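Local atomic coordinates of aminoglycoside 3'-phosphotransferase AphA1-IAB (Acinetobacter baumannii, PDB entry 4GKH), a protein that confers resistance to kanamycin and related aminoglycosides, probably by transferring a phosphate from a nucleotide to the drug's 3'-hydroxyl group. Residues V179-M183 with M267-F271. Numbering follows the deposited sequence.
Sequences VWKEM and MLDEF. With KAN (kanamycin a), chain M.
Helix 176-184 packs against residues 267-271 at the C-terminal end of the chain, which carry on from helix 259-269, and the backbones come closest at Met183 and Met267, whose CA atoms are 6.3 Å apart. This is apolar packing in the helical part of a protein-kinase-like fold, directly behind the kanamycin site. The Phe271 ring lies against Val179, Trp180 and Met183. The six-membered ring of Trp180 turns its edge to the face of Phe271 in an offset edge-to-face (T-shaped) pair, with centroids 5.6 Å apart and planes at 76°. At the CE1 corner of Phe271 two aliphatic groups arrive obliquely: Val179 CG1, at 3.7 Å from CE1, and the methyl CE of Met183, at 3.5 Å. Met183, a selenomethionine like Met267, runs out extended with CG anti to the backbone N (chi1 -177°), then bends at its last torsion (chi3 55°), and this bend brings CE to that corner while SE rests beside Leu268, 4.0 Å from its CB. The Met267 chain runs antiparallel alongside that of Met183, and its own CE settles 3.6 Å from Val179 O, an oxygen that already accepts the helical hydrogen bond from Met183 N. Helix 146-158 packs on the same cluster, with Ala153 against Phe271 and Leu150 against Met183. The other side of the 267-271 segment faces the drug, where the Asp269 backbone O and the Glu270 carboxylate each take a hydrogen bond from an amine. Arg171 and the Asp168 backbone N hold Glu270 OE2, which steadies the carboxylate. Kanamycin N3 donates to Glu270 OE1 at 2.7 Å, and kanamycin N2 to Asp269 O, also at 2.7 Å.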
loop_
_atom_site.group_PDB
_atom_site.type_symbol
_atom_site.label_atom_id
_atom_site.label_comp_id
_atom_site.label_asym_id
_atom_site.label_seq_id
_atom_site.Cartn_x
_atom_site.Cartn_y
_atom_site.Cartn_z
ATOM N N VAL A 179 15.720 -1.822 16.319
ATOM C CA VAL A 179 15.302 -2.080 14.938
ATOM C C VAL A 179 16.107 -1.207 13.966
ATOM O O VAL A 179 16.642 -1.703 12.972
ATOM C CB VAL A 179 13.781 -1.897 14.762
ATOM C CG1 VAL A 179 13.345 -2.198 13.325
ATOM C CG2 VAL A 179 13.032 -2.799 15.752
ATOM N N TRP A 180 16.236 0.079 14.284
ATOM C CA TRP A 180 17.009 1.005 13.462
ATOM C C TRP A 180 18.477 0.560 13.325
ATOM O O TRP A 180 18.998 0.462 12.224
ATOM C CB TRP A 180 16.912 2.418 14.058
ATOM C CG TRP A 180 17.659 3.469 13.326
ATOM C CD1 TRP A 180 18.820 4.078 13.729
ATOM C CD2 TRP A 180 17.294 4.078 12.085
ATOM N NE1 TRP A 180 19.205 5.017 12.801
ATOM C CE2 TRP A 180 18.286 5.037 11.783
ATOM C CE3 TRP A 180 16.234 3.899 11.193
ATOM C CZ2 TRP A 180 18.239 5.819 10.633
ATOM C CZ3 TRP A 180 16.195 4.683 10.040
ATOM C CH2 TRP A 180 17.195 5.614 9.768
ATOM N N LYS A 181 19.139 0.283 14.442
ATOM C CA LYS A 181 20.548 -0.107 14.401
ATOM C C LYS A 181 20.780 -1.410 13.639
ATOM O O LYS A 181 21.702 -1.503 12.836
ATOM C CB LYS A 181 21.131 -0.228 15.812
ATOM C CG LYS A 181 21.314 1.105 16.519
ATOM C CD LYS A 181 22.157 0.964 17.778
ATOM C CE LYS A 181 23.303 1.967 17.798
ATOM N NZ LYS A 181 22.836 3.382 17.793
ATOM N N GLU A 182 19.948 -2.414 13.908
ATOM C CA GLU A 182 20.109 -3.725 13.289
ATOM C C GLU A 182 19.879 -3.644 11.794
ATOM O O GLU A 182 20.540 -4.315 11.016
ATOM C CB GLU A 182 19.136 -4.726 13.909
ATOM C CG GLU A 182 19.480 -5.072 15.347
ATOM C CD GLU A 182 20.667 -5.999 15.434
ATOM O OE1 GLU A 182 21.699 -5.603 16.019
ATOM O OE2 GLU A 182 20.561 -7.129 14.908
HETATM N N MSE A 183 18.927 -2.814 11.405
HETATM C CA MSE A 183 18.599 -2.653 10.004
HETATM C C MSE A 183 19.810 -2.158 9.213
HETATM O O MSE A 183 20.008 -2.555 8.071
HETATM C CB MSE A 183 17.421 -1.691 9.841
HETATM C CG MSE A 183 16.968 -1.529 8.400
HETATM SE SE MSE A 183 15.346 -0.501 8.175
HETATM C CE MSE A 183 15.897 1.117 9.134
HETATM N N MSE A 267 12.115 -4.893 7.702
HETATM C CA MSE A 267 12.522 -4.045 8.807
HETATM C C MSE A 267 12.151 -2.584 8.529
HETATM O O MSE A 267 11.693 -1.866 9.417
HETATM C CB MSE A 267 14.012 -4.222 9.094
HETATM C CG MSE A 267 14.362 -5.608 9.643
HETATM SE SE MSE A 267 16.223 -5.763 10.087
HETATM C CE MSE A 267 16.129 -5.049 11.878
ATOM N N LEU A 268 12.295 -2.152 7.285
ATOM C CA LEU A 268 11.967 -0.759 6.960
ATOM C C LEU A 268 10.488 -0.479 7.178
ATOM O O LEU A 268 10.108 0.591 7.662
ATOM C CB LEU A 268 12.378 -0.424 5.525
ATOM C CG LEU A 268 12.182 1.014 5.020
ATOM C CD1 LEU A 268 13.037 1.991 5.818
ATOM C CD2 LEU A 268 12.541 1.080 3.543
ATOM N N ASP A 269 9.649 -1.457 6.865
ATOM C CA ASP A 269 8.208 -1.255 7.011
ATOM C C ASP A 269 7.765 -1.149 8.472
ATOM O O ASP A 269 6.669 -0.644 8.740
ATOM C CB ASP A 269 7.390 -2.322 6.252
ATOM C CG ASP A 269 5.960 -1.865 5.945
ATOM O OD1 ASP A 269 5.778 -0.734 5.461
ATOM O OD2 ASP A 269 5.004 -2.637 6.173
ATOM N N GLU A 270 8.607 -1.592 9.406
ATOM C CA GLU A 270 8.309 -1.430 10.847
ATOM C C GLU A 270 8.131 0.039 11.224
ATOM O O GLU A 270 7.443 0.380 12.199
ATOM C CB GLU A 270 9.403 -2.046 11.727
ATOM C CG GLU A 270 9.655 -3.548 11.540
ATOM C CD GLU A 270 8.515 -4.436 12.036
ATOM O OE1 GLU A 270 7.333 -4.057 11.895
ATOM O OE2 GLU A 270 8.806 -5.539 12.557
ATOM N N PHE A 271 8.750 0.909 10.442
ATOM C CA PHE A 271 8.787 2.344 10.757
ATOM C C PHE A 271 7.580 3.145 10.261
ATOM O O PHE A 271 7.439 4.343 10.580
ATOM C CB PHE A 271 10.093 2.954 10.210
ATOM C CG PHE A 271 11.319 2.486 10.945
ATOM C CD1 PHE A 271 11.969 1.308 10.570
ATOM C CD2 PHE A 271 11.794 3.194 12.042
ATOM C CE1 PHE A 271 13.082 0.862 11.264
ATOM C CE2 PHE A 271 12.911 2.759 12.744
ATOM C CZ PHE A 271 13.562 1.588 12.355
HETATM C C1 KAN M . 0.152 -1.521 8.920
HETATM C C2 KAN M . -0.644 -1.292 7.654
HETATM C C3 KAN M . -0.141 -0.106 6.854
HETATM C C4 KAN M . -0.225 1.136 7.739
HETATM C C5 KAN M . 0.643 0.909 8.962
HETATM C C6 KAN M . 0.478 2.177 9.800
HETATM C C7 KAN M . 4.262 -4.570 10.247
HETATM C C8 KAN M . 2.795 -4.837 10.468
HETATM C C9 KAN M . 2.005 -4.049 9.398
HETATM C C10 KAN M . 2.241 -2.529 9.539
HETATM C C11 KAN M . 3.751 -2.297 9.283
HETATM C C12 KAN M . 4.552 -3.062 10.330
HETATM C C13 KAN M . 1.485 -6.840 11.038
HETATM C C14 KAN M . 1.982 -8.224 11.457
HETATM C C15 KAN M . 2.300 -9.150 10.306
HETATM C C16 KAN M . 1.049 -9.320 9.471
HETATM C C17 KAN M . 0.656 -7.933 8.979
HETATM C C18 KAN M . -0.499 -7.956 7.952
HETATM N N1 KAN M . 1.289 2.070 11.018
HETATM N N2 KAN M . 4.035 -0.857 9.411
HETATM N N3 KAN M . 4.966 -5.315 11.316
HETATM N N4 KAN M . 2.706 -10.466 10.816
HETATM O O5 KAN M . 0.151 -0.256 9.674
HETATM O O6 KAN M . -0.577 -2.484 6.851
HETATM O O7 KAN M . -0.984 0.036 5.702
HETATM O O8 KAN M . 0.276 2.283 7.039
HETATM O O9 KAN M . 1.503 -1.801 8.537
HETATM O O10 KAN M . 0.600 -4.412 9.418
HETATM O O11 KAN M . 2.622 -6.274 10.387
HETATM O O12 KAN M . 0.389 -7.047 10.111
HETATM O O13 KAN M . 3.105 -7.995 12.316
HETATM O O14 KAN M . 1.365 -10.152 8.362
HETATM O O15 KAN M . -0.680 -6.621 7.404
#